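Local structure of spindle pole body-associated protein VIK1 (Saccharomyces cerevisiae, 2O0A) at residues V127-V133 and L167-I173. The protein partners the minus end-directed motor KAR3, recruiting it to microtubules and targeting or maintaining it at the spindle pole body, with a motor-like fold lacking a nucleotide-binding site. Numbering follows the deposited sequence.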
ATOM      1  N   VAL A 127      12.879  10.941 -12.973  1.00 14.05           N
ATOM      2  CA  VAL A 127      11.681  11.168 -13.781  1.00 14.94           C
ATOM      3  C   VAL A 127      10.696  10.051 -13.420  1.00 14.66           C
ATOM      4  O   VAL A 127      11.064   8.877 -13.340  1.00 14.83           O
ATOM      5  CB  VAL A 127      11.968  11.163 -15.293  1.00 14.26           C
ATOM      6  CG1 VAL A 127      10.669  11.255 -16.097  1.00 16.21           C
ATOM      7  CG2 VAL A 127      12.850  12.357 -15.651  1.00 15.07           C
ATOM      8  N   ILE A 128       9.464  10.451 -13.152  1.00 14.44           N
ATOM      9  CA  ILE A 128       8.461   9.559 -12.552  1.00 15.05           C
ATOM     10  C   ILE A 128       7.324   9.304 -13.533  1.00 14.72           C
ATOM     11  O   ILE A 128       6.756  10.252 -14.093  1.00 15.34           O
ATOM     12  CB  ILE A 128       7.903  10.172 -11.228  1.00 14.45           C
ATOM     13  CG1 ILE A 128       9.054  10.391 -10.246  1.00 16.19           C
ATOM     14  CG2 ILE A 128       6.828   9.269 -10.617  1.00 16.16           C
ATOM     15  CD1 ILE A 128       8.677  11.126  -8.979  1.00 15.67           C
ATOM     16  N   THR A 129       7.005   8.029 -13.757  1.00 14.76           N
ATOM     17  CA  THR A 129       5.864   7.671 -14.605  1.00 14.29           C
ATOM     18  C   THR A 129       4.784   6.958 -13.811  1.00 14.09           C
ATOM     19  O   THR A 129       5.048   6.422 -12.739  1.00 13.83           O
ATOM     20  CB  THR A 129       6.275   6.726 -15.751  1.00 14.76           C
ATOM     21  OG1 THR A 129       6.554   5.430 -15.221  1.00 16.04           O
ATOM     22  CG2 THR A 129       7.516   7.251 -16.443  1.00 15.62           C
ATOM     23  N   LEU A 130       3.578   6.952 -14.358  1.00 13.69           N
ATOM     24  CA  LEU A 130       2.458   6.281 -13.711  1.00 12.87           C
ATOM     25  C   LEU A 130       1.535   5.614 -14.718  1.00 12.85           C
ATOM     26  O   LEU A 130       1.250   6.175 -15.771  1.00 13.17           O
ATOM     27  CB  LEU A 130       1.687   7.283 -12.827  1.00 13.38           C
ATOM     28  CG  LEU A 130       0.588   6.739 -11.899  1.00 13.69           C
ATOM     29  CD1 LEU A 130       0.486   7.530 -10.582  1.00 16.69           C
ATOM     30  CD2 LEU A 130      -0.767   6.703 -12.614  1.00 15.71           C
ATOM     31  N   GLN A 131       1.104   4.412 -14.360  1.00 12.54           N
ATOM     32  CA  GLN A 131      -0.008   3.719 -15.024  1.00 12.40           C
ATOM     33  C   GLN A 131      -0.999   3.312 -13.954  1.00 12.83           C
ATOM     34  O   GLN A 131      -0.616   3.118 -12.805  1.00 11.84           O
ATOM     35  CB  GLN A 131       0.487   2.464 -15.743  1.00 13.11           C
ATOM     36  CG  GLN A 131       1.479   2.776 -16.858  1.00 14.12           C
ATOM     37  CD  GLN A 131       2.129   1.542 -17.382  1.00 16.37           C
ATOM     38  OE1 GLN A 131       3.024   0.985 -16.747  1.00 20.83           O
ATOM     39  NE2 GLN A 131       1.691   1.095 -18.545  1.00 15.31           N
ATOM     40  N   PHE A 132      -2.261   3.171 -14.334  1.00 12.15           N
ATOM     41  CA  PHE A 132      -3.316   2.864 -13.361  1.00 11.95           C
ATOM     42  C   PHE A 132      -4.370   2.050 -14.083  1.00 13.32           C
ATOM     43  O   PHE A 132      -5.004   2.541 -15.009  1.00 13.74           O
ATOM     44  CB  PHE A 132      -3.868   4.197 -12.816  1.00 11.97           C
ATOM     45  CG  PHE A 132      -4.962   4.078 -11.783  1.00 12.44           C
ATOM     46  CD1 PHE A 132      -5.223   2.897 -11.099  1.00 12.74           C
ATOM     47  CD2 PHE A 132      -5.705   5.208 -11.469  1.00 13.88           C
ATOM     48  CE1 PHE A 132      -6.249   2.828 -10.137  1.00 14.36           C
ATOM     49  CE2 PHE A 132      -6.715   5.156 -10.500  1.00 13.75           C
ATOM     50  CZ  PHE A 132      -6.993   3.980  -9.851  1.00 13.11           C
ATOM     51  N   VAL A 133      -4.518   0.796 -13.664  1.00 13.67           N
ATOM     52  CA  VAL A 133      -5.538  -0.080 -14.231  1.00 14.72           C
ATOM     53  C   VAL A 133      -6.423  -0.654 -13.132  1.00 15.99           C
ATOM     54  O   VAL A 133      -6.062  -0.625 -11.961  1.00 15.76           O
ATOM     55  CB  VAL A 133      -4.925  -1.248 -15.039  1.00 14.42           C
ATOM     56  CG1 VAL A 133      -4.039  -0.730 -16.165  1.00 15.35           C
ATOM     57  CG2 VAL A 133      -4.148  -2.184 -14.129  1.00 15.48           C
ATOM     58  N   LEU A 167       2.509  -3.471 -17.744  1.00 22.28           N
ATOM     59  CA  LEU A 167       1.139  -3.085 -18.012  1.00 21.34           C
ATOM     60  C   LEU A 167       1.080  -2.514 -19.419  1.00 20.67           C
ATOM     61  O   LEU A 167       1.827  -1.594 -19.761  1.00 20.67           O
ATOM     62  CB  LEU A 167       0.661  -2.041 -16.989  1.00 21.54           C
ATOM     63  CG  LEU A 167       0.171  -2.475 -15.599  1.00 22.13           C
ATOM     64  CD1 LEU A 167       1.183  -3.296 -14.807  1.00 24.57           C
ATOM     65  CD2 LEU A 167      -0.223  -1.237 -14.809  1.00 20.76           C
ATOM     66  N   ASP A 168       0.222  -3.100 -20.246  1.00 20.56           N
ATOM     67  CA  ASP A 168      -0.105  -2.528 -21.530  1.00 20.01           C
ATOM     68  C   ASP A 168      -1.314  -1.655 -21.250  1.00 19.10           C
ATOM     69  O   ASP A 168      -2.455  -2.128 -21.235  1.00 19.38           O
ATOM     70  CB  ASP A 168      -0.421  -3.646 -22.530  1.00 20.84           C
ATOM     71  CG  ASP A 168      -0.838  -3.135 -23.886  1.00 21.98           C
ATOM     72  OD1 ASP A 168      -0.913  -1.905 -24.108  1.00 23.56           O
ATOM     73  OD2 ASP A 168      -1.099  -4.001 -24.755  0.50 21.06           O
ATOM     74  N   SER A 169      -1.022  -0.393 -20.929  1.00 17.86           N
ATOM     75  CA  SER A 169      -2.025   0.596 -20.572  1.00 16.98           C
ATOM     76  C   SER A 169      -1.360   1.952 -20.675  1.00 16.31           C
ATOM     77  O   SER A 169      -0.132   2.045 -20.755  1.00 15.39           O
ATOM     78  CB  SER A 169      -2.545   0.356 -19.147  1.00 16.95           C
ATOM     79  OG  SER A 169      -1.587   0.756 -18.180  1.00 16.49           O
ATOM     80  N   LYS A 170      -2.178   2.999 -20.685  1.00 16.48           N
ATOM     81  CA  LYS A 170      -1.686   4.362 -20.818  1.00 16.72           C
ATOM     82  C   LYS A 170      -0.673   4.705 -19.733  1.00 16.82           C
ATOM     83  O   LYS A 170      -0.928   4.494 -18.538  1.00 16.61           O
ATOM     84  CB  LYS A 170      -2.855   5.334 -20.749  1.00 16.37           C
ATOM     85  CG  LYS A 170      -2.463   6.800 -20.842  1.00 19.27           C
ATOM     86  CD  LYS A 170      -1.870   7.155 -22.194  1.00 24.31           C
ATOM     87  CE  LYS A 170      -1.346   8.588 -22.190  1.00 27.81           C
ATOM     88  NZ  LYS A 170      -2.387   9.561 -21.735  1.00 30.76           N
ATOM     89  N   LEU A 171       0.462   5.249 -20.163  1.00 17.06           N
ATOM     90  CA  LEU A 171       1.524   5.689 -19.261  1.00 17.55           C
ATOM     91  C   LEU A 171       1.690   7.199 -19.348  1.00 17.96           C
ATOM     92  O   LEU A 171       1.756   7.774 -20.441  1.00 18.69           O
ATOM     93  CB  LEU A 171       2.843   4.991 -19.607  1.00 18.50           C
ATOM     94  CG  LEU A 171       4.047   5.304 -18.706  1.00 19.59           C
ATOM     95  CD1 LEU A 171       4.978   4.125 -18.565  1.00 22.31           C
ATOM     96  CD2 LEU A 171       4.812   6.536 -19.173  1.00 20.60           C
ATOM     97  N   VAL A 172       1.755   7.837 -18.184  1.00 17.32           N
ATOM     98  CA  VAL A 172       1.937   9.282 -18.102  1.00 17.99           C
ATOM     99  C   VAL A 172       3.238   9.587 -17.372  1.00 17.63           C
ATOM    100  O   VAL A 172       3.565   8.964 -16.361  1.00 17.03           O
ATOM    101  CB  VAL A 172       0.766   9.957 -17.367  1.00 18.31           C
ATOM    102  CG1 VAL A 172       0.998  11.455 -17.232  1.00 20.99           C
ATOM    103  CG2 VAL A 172      -0.567   9.682 -18.096  1.00 20.13           C
ATOM    104  N   ILE A 173       3.986  10.552 -17.898  1.00 16.82           N
ATOM    105  CA  ILE A 173       5.133  11.092 -17.185  1.00 17.45           C
ATOM    106  C   ILE A 173       4.650  12.258 -16.322  1.00 18.11           C
ATOM    107  O   ILE A 173       4.077  13.215 -16.835  1.00 18.18           O
ATOM    108  CB  ILE A 173       6.223  11.537 -18.165  1.00 16.93           C
ATOM    109  CG1 ILE A 173       6.725  10.319 -18.944  1.00 19.60           C
ATOM    110  CG2 ILE A 173       7.347  12.211 -17.387  1.00 18.60           C
ATOM    111  CD1 ILE A 173       7.707  10.634 -20.057  1.00 21.79           C
TER
HETATM  112  O   HOH W   1       4.488  -1.263 -17.447  1.00 22.37           O
HETATM  113  O   HOH W   2      -2.775   3.153 -17.240  1.00 12.54           O
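Gln-131 meets Leu-167, Ser-169, Lys-170 and Leu-171 where segment 167-173 leaves one short strand and, after a loop, starts another. Its CB lies 3.6 Å from Ser-169 OG, and its CG sits 3.4 Å from Lys-170 O and also against CB of Leu-171. CG is anti to the carbonyl carbon (chi1 -63°) and the chain runs on extended, which carries the amide over the loop; it passes the side chain of Leu-167 in the opposite direction, CD resting near Leu-167 CB. At the tip, Gln-131 NE2 donates to Leu-167 O at 3.0 Å. A second bond, equally long, runs from Gln-131 NE2 to Ser-169 O, and both are somewhat bent. NE2 approaches both carbonyls from about 50° out of their planes, away from the lone-pair directions, although Ser-169 O lies in the plane of the amide. OE1 accepts from a water that also receives the N-H of Leu-167, so Leu-167 is reached at both its carbonyl and, through water, its N-H. Replacing Gln-131 by alanine removes the amide, and the carbonyls of Leu-167 and Ser-169 would probably lose their shared donor, leaving the turn less firmly held.

Further along, pairing becomes regular: Leu-130 N to Val-172 O (2.8 Å) and the reciprocal Val-172 N to Leu-130 O (3.0 Å) define an antiparallel hydrogen-bonded pair. In the adjoining non-hydrogen-bonded pair, Thr-129 CG2 faces Ile-173 CG1, while Leu-171 CD2 packs 3.7 Å from Thr-129 CB. Thr-129 OG1 turns to Gln-204 of strand 197-207, which flanks strand 126-136 within the mixed sheet of the motor-like domain. The chemistry thus divides: backbone bonds add the short strand 172-174 to this sheet, whereas the Gln-131 amide, with a water between Phe-132 N and Lys-170 O, bridges the irregular part where direct backbone pairing stops.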